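Long-range contacts in putative transcriptional regulator (Bacillus cytotoxicus NVH 391-98, PDB 3K4H), which probably regulates transcription as a LacI-family DNA-binding protein whose effector domain binds a sugar, a glucose-containing glycan occupying its pocket: residues P238-Q249 with I274-C284; I127-F136 with M153-L164. All blocks are in the same frame, centred on the assembly; numbering follows the deposited sequence.

Interaction 1: residues P238-Q249 with I274-C284; sequences PPLSTVDVNIYQ and IPHKLLKRQTC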
loop_
_atom_site.group_PDB
_atom_site.type_symbol
_atom_site.label_atom_id
_atom_site.label_comp_id
_atom_site.label_asym_id
_atom_site.label_seq_id
_atom_site.Cartn_x
_atom_site.Cartn_y
_atom_site.Cartn_z
ATOM N N PRO A 238 -0.505 9.014 -31.191
ATOM C CA PRO A 238 -1.452 7.959 -30.920
ATOM C C PRO A 238 -1.836 8.014 -29.510
ATOM O O PRO A 238 -1.128 8.565 -28.757
ATOM C CB PRO A 238 -0.627 6.737 -31.124
ATOM C CG PRO A 238 0.624 7.110 -30.808
ATOM C CD PRO A 238 0.841 8.472 -31.213
ATOM N N PRO A 239 -2.933 7.434 -29.133
ATOM C CA PRO A 239 -3.341 7.489 -27.749
ATOM C C PRO A 239 -2.312 6.940 -26.803
ATOM O O PRO A 239 -1.729 5.940 -27.040
ATOM C CB PRO A 239 -4.547 6.590 -27.748
ATOM C CG PRO A 239 -5.073 6.725 -29.043
ATOM C CD PRO A 239 -3.952 6.795 -29.950
ATOM N N LEU A 240 -2.124 7.630 -25.696
ATOM C CA LEU A 240 -1.111 7.322 -24.701
ATOM C C LEU A 240 -1.353 6.229 -23.728
ATOM O O LEU A 240 -2.329 6.233 -23.070
ATOM C CB LEU A 240 -1.008 8.516 -23.822
ATOM C CG LEU A 240 0.167 9.424 -23.733
ATOM C CD1 LEU A 240 -0.149 10.283 -22.614
ATOM C CD2 LEU A 240 1.327 8.669 -23.411
ATOM N N SER A 241 -0.411 5.328 -23.571
ATOM C CA SER A 241 -0.483 4.375 -22.510
ATOM C C SER A 241 -0.284 5.126 -21.255
ATOM O O SER A 241 0.571 5.933 -21.164
ATOM C CB SER A 241 0.624 3.404 -22.673
ATOM O OG SER A 241 0.546 2.869 -23.934
ATOM N N THR A 242 -1.063 4.836 -20.254
ATOM C CA THR A 242 -1.049 5.673 -19.105
ATOM C C THR A 242 -1.509 4.893 -17.937
ATOM O O THR A 242 -2.177 3.949 -18.100
ATOM C CB THR A 242 -1.988 6.762 -19.379
ATOM O OG1 THR A 242 -1.693 7.866 -18.564
ATOM C CG2 THR A 242 -3.277 6.318 -19.083
ATOM N N VAL A 243 -1.221 5.298 -16.737
ATOM C CA VAL A 243 -1.727 4.502 -15.667
ATOM C C VAL A 243 -2.882 5.212 -15.069
ATOM O O VAL A 243 -2.733 6.308 -14.658
ATOM C CB VAL A 243 -0.732 4.425 -14.563
ATOM C CG1 VAL A 243 -1.292 3.750 -13.420
ATOM C CG2 VAL A 243 0.474 3.756 -14.986
ATOM N N ASP A 244 -4.033 4.563 -15.004
ATOM C CA ASP A 244 -5.204 5.142 -14.414
ATOM C C ASP A 244 -5.024 4.929 -12.987
ATOM O O ASP A 244 -4.684 3.903 -12.554
ATOM C CB ASP A 244 -6.486 4.506 -14.873
ATOM C CG ASP A 244 -7.681 5.260 -14.421
ATOM O OD1 ASP A 244 -7.739 5.620 -13.256
ATOM O OD2 ASP A 244 -8.553 5.531 -15.223
ATOM N N VAL A 245 -5.257 5.961 -12.256
ATOM C CA VAL A 245 -4.821 6.112 -10.904
ATOM C C VAL A 245 -6.075 6.507 -10.096
ATOM O O VAL A 245 -6.011 6.778 -8.907
ATOM C CB VAL A 245 -3.706 7.176 -10.928
ATOM C CG1 VAL A 245 -4.174 8.537 -10.405
ATOM C CG2 VAL A 245 -2.475 6.692 -10.252
ATOM N N ASN A 246 -7.218 6.519 -10.770
ATOM C CA ASN A 246 -8.513 6.663 -10.121
ATOM C C ASN A 246 -8.706 7.931 -9.306
ATOM O O ASN A 246 -9.210 7.881 -8.176
ATOM C CB ASN A 246 -8.781 5.453 -9.253
ATOM C CG ASN A 246 -9.881 4.595 -9.794
ATOM O OD1 ASN A 246 -11.050 4.873 -9.560
ATOM N ND2 ASN A 246 -9.525 3.546 -10.506
ATOM N N ILE A 247 -8.335 9.058 -9.915
ATOM C CA ILE A 247 -8.283 10.347 -9.281
ATOM C C ILE A 247 -9.538 10.629 -8.459
ATOM O O ILE A 247 -9.451 11.110 -7.315
ATOM C CB ILE A 247 -8.085 11.454 -10.328
ATOM C CG1 ILE A 247 -6.761 11.269 -11.078
ATOM C CG2 ILE A 247 -8.096 12.835 -9.669
ATOM C CD1 ILE A 247 -6.842 11.595 -12.551
ATOM N N TYR A 248 -10.697 10.338 -9.033
ATOM C CA TYR A 248 -11.958 10.662 -8.405
ATOM C C TYR A 248 -12.037 9.964 -7.050
ATOM O O TYR A 248 -12.425 10.562 -6.045
ATOM C CB TYR A 248 -13.097 10.199 -9.315
ATOM C CG TYR A 248 -14.482 10.278 -8.725
ATOM C CD1 TYR A 248 -15.289 11.385 -8.966
ATOM C CD2 TYR A 248 -14.992 9.252 -7.922
ATOM C CE1 TYR A 248 -16.579 11.468 -8.438
ATOM C CE2 TYR A 248 -16.272 9.320 -7.382
ATOM C CZ TYR A 248 -17.058 10.434 -7.658
ATOM O OH TYR A 248 -18.320 10.556 -7.138
ATOM N N GLN A 249 -11.683 8.683 -7.026
ATOM C CA GLN A 249 -11.837 7.891 -5.818
ATOM C C GLN A 249 -10.816 8.360 -4.771
ATOM O O GLN A 249 -11.124 8.356 -3.571
ATOM C CB GLN A 249 -11.730 6.397 -6.119
ATOM C CG GLN A 249 -12.722 5.546 -5.335
ATOM C CD GLN A 249 -14.229 5.845 -5.625
ATOM O OE1 GLN A 249 -14.676 5.866 -6.787
ATOM N NE2 GLN A 249 -15.013 6.024 -4.551
ATOM N N ILE A 274 -5.912 3.311 -3.039
ATOM C CA ILE A 274 -6.872 3.217 -4.135
ATOM C C ILE A 274 -6.186 2.506 -5.304
ATOM O O ILE A 274 -5.049 2.834 -5.646
ATOM C CB ILE A 274 -7.355 4.653 -4.548
ATOM C CG1 ILE A 274 -8.610 5.094 -3.787
ATOM C CG2 ILE A 274 -7.679 4.742 -6.022
ATOM C CD1 ILE A 274 -8.423 5.327 -2.315
ATOM N N PRO A 275 -6.864 1.541 -5.943
ATOM C CA PRO A 275 -6.226 0.809 -7.028
ATOM C C PRO A 275 -5.903 1.661 -8.237
ATOM O O PRO A 275 -6.636 2.605 -8.580
ATOM C CB PRO A 275 -7.278 -0.207 -7.440
ATOM C CG PRO A 275 -8.224 -0.283 -6.302
ATOM C CD PRO A 275 -8.254 1.118 -5.771
ATOM N N HIS A 276 -4.807 1.287 -8.883
ATOM C CA HIS A 276 -4.387 1.851 -10.149
ATOM C C HIS A 276 -4.516 0.780 -11.231
ATOM O O HIS A 276 -4.679 -0.385 -10.916
ATOM C CB HIS A 276 -2.942 2.302 -10.037
ATOM C CG HIS A 276 -1.978 1.177 -9.815
ATOM N ND1 HIS A 276 -1.680 0.692 -8.558
ATOM C CD2 HIS A 276 -1.249 0.442 -10.689
ATOM C CE1 HIS A 276 -0.801 -0.288 -8.666
ATOM N NE2 HIS A 276 -0.521 -0.459 -9.946
ATOM N N LYS A 277 -4.450 1.179 -12.499
ATOM C CA LYS A 277 -4.524 0.253 -13.626
ATOM C C LYS A 277 -3.663 0.766 -14.769
ATOM O O LYS A 277 -3.826 1.891 -15.226
ATOM C CB LYS A 277 -5.955 0.163 -14.121
ATOM C CG LYS A 277 -6.345 -1.204 -14.565
ATOM C CD LYS A 277 -7.417 -1.118 -15.630
ATOM C CE LYS A 277 -7.955 -2.507 -15.995
ATOM N NZ LYS A 277 -9.231 -2.648 -15.246
ATOM N N LEU A 278 -2.759 -0.064 -15.254
ATOM C CA LEU A 278 -1.981 0.299 -16.409
ATOM C C LEU A 278 -2.794 0.090 -17.696
ATOM O O LEU A 278 -3.139 -1.050 -18.027
ATOM C CB LEU A 278 -0.725 -0.536 -16.417
ATOM C CG LEU A 278 0.143 -0.473 -17.655
ATOM C CD1 LEU A 278 0.674 0.942 -17.930
ATOM C CD2 LEU A 278 1.249 -1.428 -17.359
ATOM N N LEU A 279 -3.112 1.145 -18.410
ATOM C CA LEU A 279 -3.832 0.992 -19.633
ATOM C C LEU A 279 -2.894 1.078 -20.743
ATOM O O LEU A 279 -2.362 2.104 -20.971
ATOM C CB LEU A 279 -4.736 2.156 -19.856
ATOM C CG LEU A 279 -5.631 2.498 -18.722
ATOM C CD1 LEU A 279 -6.359 3.667 -19.090
ATOM C CD2 LEU A 279 -6.522 1.387 -18.555
ATOM N N LYS A 280 -2.717 0.012 -21.486
ATOM C CA LYS A 280 -1.813 0.080 -22.578
ATOM C C LYS A 280 -2.595 0.466 -23.763
ATOM O O LYS A 280 -3.471 -0.221 -24.163
ATOM C CB LYS A 280 -1.198 -1.262 -22.793
ATOM C CG LYS A 280 -1.294 -2.114 -21.617
ATOM C CD LYS A 280 -0.177 -3.068 -21.531
ATOM C CE LYS A 280 -0.369 -3.906 -20.342
ATOM N NZ LYS A 280 0.704 -4.834 -20.150
ATOM N N ARG A 281 -2.311 1.630 -24.295
ATOM C CA ARG A 281 -2.995 2.033 -25.465
ATOM C C ARG A 281 -2.085 1.870 -26.643
ATOM O O ARG A 281 -1.745 0.794 -27.003
ATOM C CB ARG A 281 -3.478 3.467 -25.328
ATOM C CG ARG A 281 -4.203 3.767 -24.037
ATOM C CD ARG A 281 -5.363 4.740 -24.187
ATOM N NE ARG A 281 -5.402 5.779 -23.172
ATOM C CZ ARG A 281 -6.399 5.969 -22.337
ATOM N NH1 ARG A 281 -6.345 6.927 -21.465
ATOM N NH2 ARG A 281 -7.442 5.207 -22.369
ATOM N N GLN A 282 -1.727 2.963 -27.269
ATOM C CA GLN A 282 -0.858 2.931 -28.420
ATOM C C GLN A 282 0.574 3.419 -28.450
ATOM O O GLN A 282 1.115 3.562 -29.485
ATOM C CB GLN A 282 -1.648 3.380 -29.603
ATOM C CG GLN A 282 -2.671 2.352 -29.855
ATOM C CD GLN A 282 -3.974 2.898 -30.215
ATOM O OE1 GLN A 282 -4.112 3.504 -31.244
ATOM N NE2 GLN A 282 -4.964 2.668 -29.383
ATOM N N THR A 283 1.181 3.726 -27.335
ATOM C CA THR A 283 2.487 4.332 -27.364
ATOM C C THR A 283 3.597 3.425 -27.029
ATOM O O THR A 283 4.654 3.860 -26.759
ATOM C CB THR A 283 2.578 5.494 -26.453
ATOM O OG1 THR A 283 1.885 5.206 -25.257
ATOM C CG2 THR A 283 1.937 6.632 -27.064
ATOM N N CYS A 284 3.345 2.145 -27.025
ATOM C CA CYS A 284 4.380 1.187 -26.730
ATOM C C CYS A 284 4.561 0.100 -27.765
ATOM O O CYS A 284 3.617 -0.441 -28.255
ATOM C CB CYS A 284 4.122 0.591 -25.377
ATOM S SG CYS A 284 4.501 1.700 -24.179
#
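Ser241 and Thr283 lock together at one end of this pairing. The hydroxyl OG1 of Thr283 takes the backbone N-H of Ser241 in an almost straight bond, Ser241 N to Thr283 OG1 at 2.9 Å and 175°, and also accepts from Ser241 OG at 3.0 Å. Ser241 OG in turn accepts the backbone N-H of Arg281; its chi1 of -55° sets OG opposite the carbonyl carbon, where it meets both Thr283 OG1 and Arg281 N. Thr283 OG1 has a further bond to the Ile224 carbonyl in the next strand, so this buried oxygen has three hydrogen-bond partners. Beside it, the bent Arg281 side chain brings NE within 3.1 Å of Leu240 O, the oxygen lying near the guanidinium edge but tilted from its plane. Its NH1 goes on to Asn229 and Ser233.

Beyond Ser241 the backbones run antiparallel, 161° between strand axes. Thr242 faces Leu279 and Asp244 faces Lys277 as hydrogen-bonded pairs, with Val243 and Leu278 a non-hydrogen-bonded pair between them; Val243 CG2 meets Leu278 CD1 at 4.1 Å. Asp244 OD2 bonds to the same Asn229, while OD1 accepts from Asn246 N at 2.7 Å, an Asx turn that swings the chain toward helix 247-264. There Ile274 packs on the turn and the helix start, CG2 against Asn246 CB (3.5 Å) and CG1 against Gln249 CB. Asn113 ND2 bonds both Val245 O and Ile274 O near the bound glucose. These are two of the three crossovers that join the lobes in a periplasmic-binding-protein-like, LacI-type effector domain, Asn113 lying on the third.

Interaction 2: residues I127-F136 with M153-L164; sequences ISLGHKQIAF and MSDALKLADIVL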
loop_
_atom_site.group_PDB
_atom_site.type_symbol
_atom_site.label_atom_id
_atom_site.label_comp_id
_atom_site.label_asym_id
_atom_site.label_seq_id
_atom_site.Cartn_x
_atom_site.Cartn_y
_atom_site.Cartn_z
ATOM N N ILE A 127 10.401 -3.486 -19.596
ATOM C CA ILE A 127 11.572 -4.362 -19.575
ATOM C C ILE A 127 11.201 -5.671 -20.257
ATOM O O ILE A 127 11.986 -6.228 -21.003
ATOM C CB ILE A 127 12.114 -4.586 -18.129
ATOM C CG1 ILE A 127 12.764 -3.308 -17.585
ATOM C CG2 ILE A 127 13.118 -5.758 -18.077
ATOM C CD1 ILE A 127 12.973 -3.345 -16.078
ATOM N N SER A 128 9.983 -6.138 -20.027
ATOM C CA SER A 128 9.514 -7.342 -20.702
ATOM C C SER A 128 9.417 -7.082 -22.205
ATOM O O SER A 128 9.437 -8.024 -22.974
ATOM C CB SER A 128 8.165 -7.814 -20.153
ATOM O OG SER A 128 7.083 -7.046 -20.688
ATOM N N LEU A 129 9.306 -5.809 -22.606
ATOM C CA LEU A 129 9.292 -5.431 -24.029
ATOM C C LEU A 129 10.679 -5.383 -24.663
ATOM O O LEU A 129 10.794 -5.107 -25.857
ATOM C CB LEU A 129 8.634 -4.069 -24.231
ATOM C CG LEU A 129 7.108 -3.960 -24.185
ATOM C CD1 LEU A 129 6.694 -2.492 -24.313
ATOM C CD2 LEU A 129 6.443 -4.846 -25.260
ATOM N N GLY A 130 11.722 -5.626 -23.865
ATOM C CA GLY A 130 13.092 -5.564 -24.347
ATOM C C GLY A 130 13.803 -4.220 -24.295
ATOM O O GLY A 130 14.922 -4.096 -24.795
ATOM N N HIS A 131 13.183 -3.200 -23.705
ATOM C CA HIS A 131 13.885 -1.933 -23.531
ATOM C C HIS A 131 14.921 -2.071 -22.423
ATOM O O HIS A 131 14.690 -2.747 -21.438
ATOM C CB HIS A 131 12.914 -0.778 -23.264
ATOM C CG HIS A 131 12.040 -0.441 -24.434
ATOM N ND1 HIS A 131 12.458 0.369 -25.467
ATOM C CD2 HIS A 131 10.771 -0.813 -24.737
ATOM C CE1 HIS A 131 11.479 0.499 -26.346
ATOM N NE2 HIS A 131 10.447 -0.217 -25.933
ATOM N N LYS A 132 16.083 -1.457 -22.609
ATOM C CA LYS A 132 17.165 -1.551 -21.625
ATOM C C LYS A 132 17.688 -0.165 -21.251
ATOM O O LYS A 132 18.520 -0.027 -20.344
ATOM C CB LYS A 132 18.307 -2.387 -22.177
ATOM C CG LYS A 132 18.032 -3.868 -22.208
ATOM C CD LYS A 132 18.816 -4.555 -23.328
ATOM C CE LYS A 132 18.863 -6.072 -23.130
ATOM N NZ LYS A 132 17.511 -6.653 -22.798
ATOM N N GLN A 133 17.218 0.848 -21.981
ATOM C CA GLN A 133 17.632 2.227 -21.776
ATOM C C GLN A 133 16.336 3.020 -21.625
ATOM O O GLN A 133 15.694 3.444 -22.605
ATOM C CB GLN A 133 18.534 2.730 -22.915
ATOM C CG GLN A 133 19.347 1.632 -23.597
ATOM C CD GLN A 133 20.542 2.141 -24.400
ATOM O OE1 GLN A 133 21.683 1.723 -24.162
ATOM N NE2 GLN A 133 20.291 3.030 -25.360
ATOM N N ILE A 134 15.944 3.168 -20.363
ATOM C CA ILE A 134 14.630 3.658 -19.972
ATOM C C ILE A 134 14.838 4.904 -19.117
ATOM O O ILE A 134 15.617 4.877 -18.171
ATOM C CB ILE A 134 13.892 2.562 -19.187
ATOM C CG1 ILE A 134 13.780 1.287 -20.042
ATOM C CG2 ILE A 134 12.532 3.043 -18.695
ATOM C CD1 ILE A 134 13.559 0.014 -19.250
ATOM N N ALA A 135 14.176 5.995 -19.491
ATOM C CA ALA A 135 14.267 7.275 -18.804
ATOM C C ALA A 135 12.980 7.619 -18.070
ATOM O O ALA A 135 11.891 7.124 -18.407
ATOM C CB ALA A 135 14.590 8.395 -19.788
ATOM N N PHE A 136 13.133 8.509 -17.086
ATOM C CA PHE A 136 12.091 8.884 -16.153
ATOM C C PHE A 136 12.035 10.377 -16.235
ATOM O O PHE A 136 13.085 11.035 -16.254
ATOM C CB PHE A 136 12.538 8.450 -14.762
ATOM C CG PHE A 136 11.798 9.094 -13.644
ATOM C CD1 PHE A 136 10.743 8.429 -13.028
ATOM C CD2 PHE A 136 12.169 10.350 -13.183
ATOM C CE1 PHE A 136 10.044 9.024 -11.985
ATOM C CE2 PHE A 136 11.483 10.971 -12.146
ATOM C CZ PHE A 136 10.420 10.317 -11.535
HETATM N N MSE A 153 10.580 2.455 -10.362
HETATM C CA MSE A 153 11.148 2.159 -11.669
HETATM C C MSE A 153 12.654 1.840 -11.526
HETATM O O MSE A 153 13.197 0.925 -12.184
HETATM C CB MSE A 153 10.909 3.312 -12.645
HETATM C CG MSE A 153 12.166 4.060 -13.041
HETATM SE SE MSE A 153 12.079 4.723 -14.873
HETATM C CE MSE A 153 13.988 5.004 -15.150
ATOM N N SER A 154 13.298 2.608 -10.648
ATOM C CA SER A 154 14.694 2.464 -10.323
ATOM C C SER A 154 15.010 1.050 -9.806
ATOM O O SER A 154 15.928 0.393 -10.322
ATOM C CB SER A 154 15.092 3.559 -9.329
ATOM O OG SER A 154 16.370 3.320 -8.765
ATOM N N ASP A 155 14.256 0.581 -8.809
ATOM C CA ASP A 155 14.445 -0.763 -8.260
ATOM C C ASP A 155 14.209 -1.817 -9.319
ATOM O O ASP A 155 14.962 -2.782 -9.420
ATOM C CB ASP A 155 13.518 -1.030 -7.061
ATOM C CG ASP A 155 14.000 -0.365 -5.773
ATOM O OD1 ASP A 155 15.186 0.024 -5.675
ATOM O OD2 ASP A 155 13.178 -0.219 -4.850
ATOM N N ALA A 156 13.159 -1.621 -10.111
ATOM C CA ALA A 156 12.819 -2.556 -11.180
ATOM C C ALA A 156 14.001 -2.729 -12.136
ATOM O O ALA A 156 14.317 -3.860 -12.555
ATOM C CB ALA A 156 11.555 -2.119 -11.917
ATOM N N LEU A 157 14.677 -1.620 -12.437
ATOM C CA LEU A 157 15.843 -1.658 -13.322
ATOM C C LEU A 157 17.013 -2.374 -12.696
ATOM O O LEU A 157 17.668 -3.172 -13.371
ATOM C CB LEU A 157 16.261 -0.260 -13.805
ATOM C CG LEU A 157 15.298 0.559 -14.674
ATOM C CD1 LEU A 157 16.033 1.714 -15.259
ATOM C CD2 LEU A 157 14.676 -0.232 -15.780
ATOM N N LYS A 158 17.265 -2.109 -11.413
ATOM C CA LYS A 158 18.367 -2.794 -10.701
ATOM C C LYS A 158 18.098 -4.266 -10.501
ATOM O O LYS A 158 19.014 -5.041 -10.387
ATOM C CB LYS A 158 18.681 -2.156 -9.345
ATOM C CG LYS A 158 19.124 -0.700 -9.415
ATOM C CD LYS A 158 19.562 -0.211 -8.046
ATOM C CE LYS A 158 19.485 1.310 -7.923
ATOM N NZ LYS A 158 19.447 1.698 -6.476
ATOM N N LEU A 159 16.839 -4.654 -10.456
ATOM C CA LEU A 159 16.508 -6.051 -10.264
ATOM C C LEU A 159 16.664 -6.873 -11.532
ATOM O O LEU A 159 16.855 -8.073 -11.465
ATOM C CB LEU A 159 15.110 -6.217 -9.632
ATOM C CG LEU A 159 15.064 -5.868 -8.127
ATOM C CD1 LEU A 159 13.670 -5.514 -7.653
ATOM C CD2 LEU A 159 15.678 -6.966 -7.247
ATOM N N ALA A 160 16.590 -6.228 -12.687
ATOM C CA ALA A 160 16.782 -6.931 -13.948
ATOM C C ALA A 160 18.174 -6.644 -14.470
ATOM O O ALA A 160 18.466 -6.922 -15.634
ATOM C CB ALA A 160 15.745 -6.506 -14.960
ATOM N N ASP A 161 19.018 -6.082 -13.596
ATOM C CA ASP A 161 20.405 -5.707 -13.912
ATOM C C ASP A 161 20.526 -4.733 -15.073
ATOM O O ASP A 161 21.302 -4.947 -15.995
ATOM C CB ASP A 161 21.280 -6.932 -14.171
ATOM C CG ASP A 161 22.180 -7.247 -13.008
ATOM O OD1 ASP A 161 23.404 -6.980 -13.114
ATOM O OD2 ASP A 161 21.658 -7.744 -11.982
ATOM N N ILE A 162 19.758 -3.658 -15.014
ATOM C CA ILE A 162 19.768 -2.672 -16.058
ATOM C C ILE A 162 20.168 -1.365 -15.411
ATOM O O ILE A 162 19.648 -1.001 -14.363
ATOM C CB ILE A 162 18.391 -2.571 -16.725
ATOM C CG1 ILE A 162 18.081 -3.865 -17.479
ATOM C CG2 ILE A 162 18.358 -1.418 -17.676
ATOM C CD1 ILE A 162 16.639 -4.031 -17.900
ATOM N N VAL A 163 21.112 -0.674 -16.034
ATOM C CA VAL A 163 21.703 0.526 -15.465
ATOM C C VAL A 163 20.730 1.677 -15.646
ATOM O O VAL A 163 19.925 1.664 -16.568
ATOM C CB VAL A 163 23.047 0.869 -16.158
ATOM C CG1 VAL A 163 24.008 1.530 -15.176
ATOM C CG2 VAL A 163 23.678 -0.387 -16.770
ATOM N N LEU A 164 20.795 2.663 -14.758
ATOM C CA LEU A 164 19.929 3.835 -14.850
ATOM C C LEU A 164 20.790 5.069 -14.640
ATOM O O LEU A 164 20.904 5.567 -13.517
ATOM C CB LEU A 164 18.837 3.805 -13.788
ATOM C CG LEU A 164 17.617 4.719 -13.912
ATOM C CD1 LEU A 164 17.078 5.013 -12.518
ATOM C CD2 LEU A 164 17.818 6.007 -14.635
#
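Ile127, at the end of helix 115-128, packs its side chain against Leu157 of helix 144-159 and against Ala160 and Ile162 just past its end. Its CD1 lies across Leu157, 3.6 Å from Leu157 CD2, while its CG2 meets Ile162 CD1 tip to tip at 3.9 Å and touches the methyl of Ala160. Leu157 CD2 is shared: Ile134 CD1 comes to it from the strand at 3.7 Å. With CG1 anti to its carbonyl carbon (chi1 -58°), Ile134 sends that branch to Leu157 and leaves CG2 for the selenium of selenomethionine Met153, the two side chains alongside but pointing opposite ways. Met153 is bent at chi2, and its SE also rests 3.8 Å from Phe136 CB, near the plane of the Phe136 ring and at its edge. Side chains meet only through carbon and selenium, though Ile134 O also touches Met153 CE.

Backbone turns put these groups in place. A Schellman motif with Asp161 at positive phi ends helix 144-159, Ile162 N bonding to Leu157 O at 2.7 Å, and so folds Ile162 back toward Ile127. Another at Gly130 ends helix 115-128 and leads into strand 134-138. Just after Gly130, His131 bonds through ND1 to Thr194 and stacks on the ring of His287.

Strand 134-138 and helix 144-159 are successive parts of a beta-alpha-beta unit that ends in strand 169-171; their short axes run 10.4 Å apart and nearly antiparallel. Helix 115-128 flanks helix 144-159, with Arg120 and Ala123 on Ala156, while Met197 of strand 195-198 supports Met153 and Phe136 from the sheet.

Overall arrangement
Interactions 1 and 2 belong to one mixed sheet, their centres 20 Å apart: 277-279 is an edge strand, and 134-138 lies next to the other edge strand, 169-171. Helix 115-128 spans them, Val122 touching Val243 and Leu278 of interaction 1 while Leu126 touches Ile134 of interaction 2. They meet directly where Cys284 CB approaches Leu129 CD1 at 4.2 Å. Their relation to the sugar differs: the side chain of Val245 lies about 5 Å from a bound glucose, that of Phe136 about 11 Å. Both also reach the second subunit, interaction 1 by Gln249 and Pro275, segment 153-164 by Leu159 and by an Asp155 salt bridge to Arg120 of that subunit.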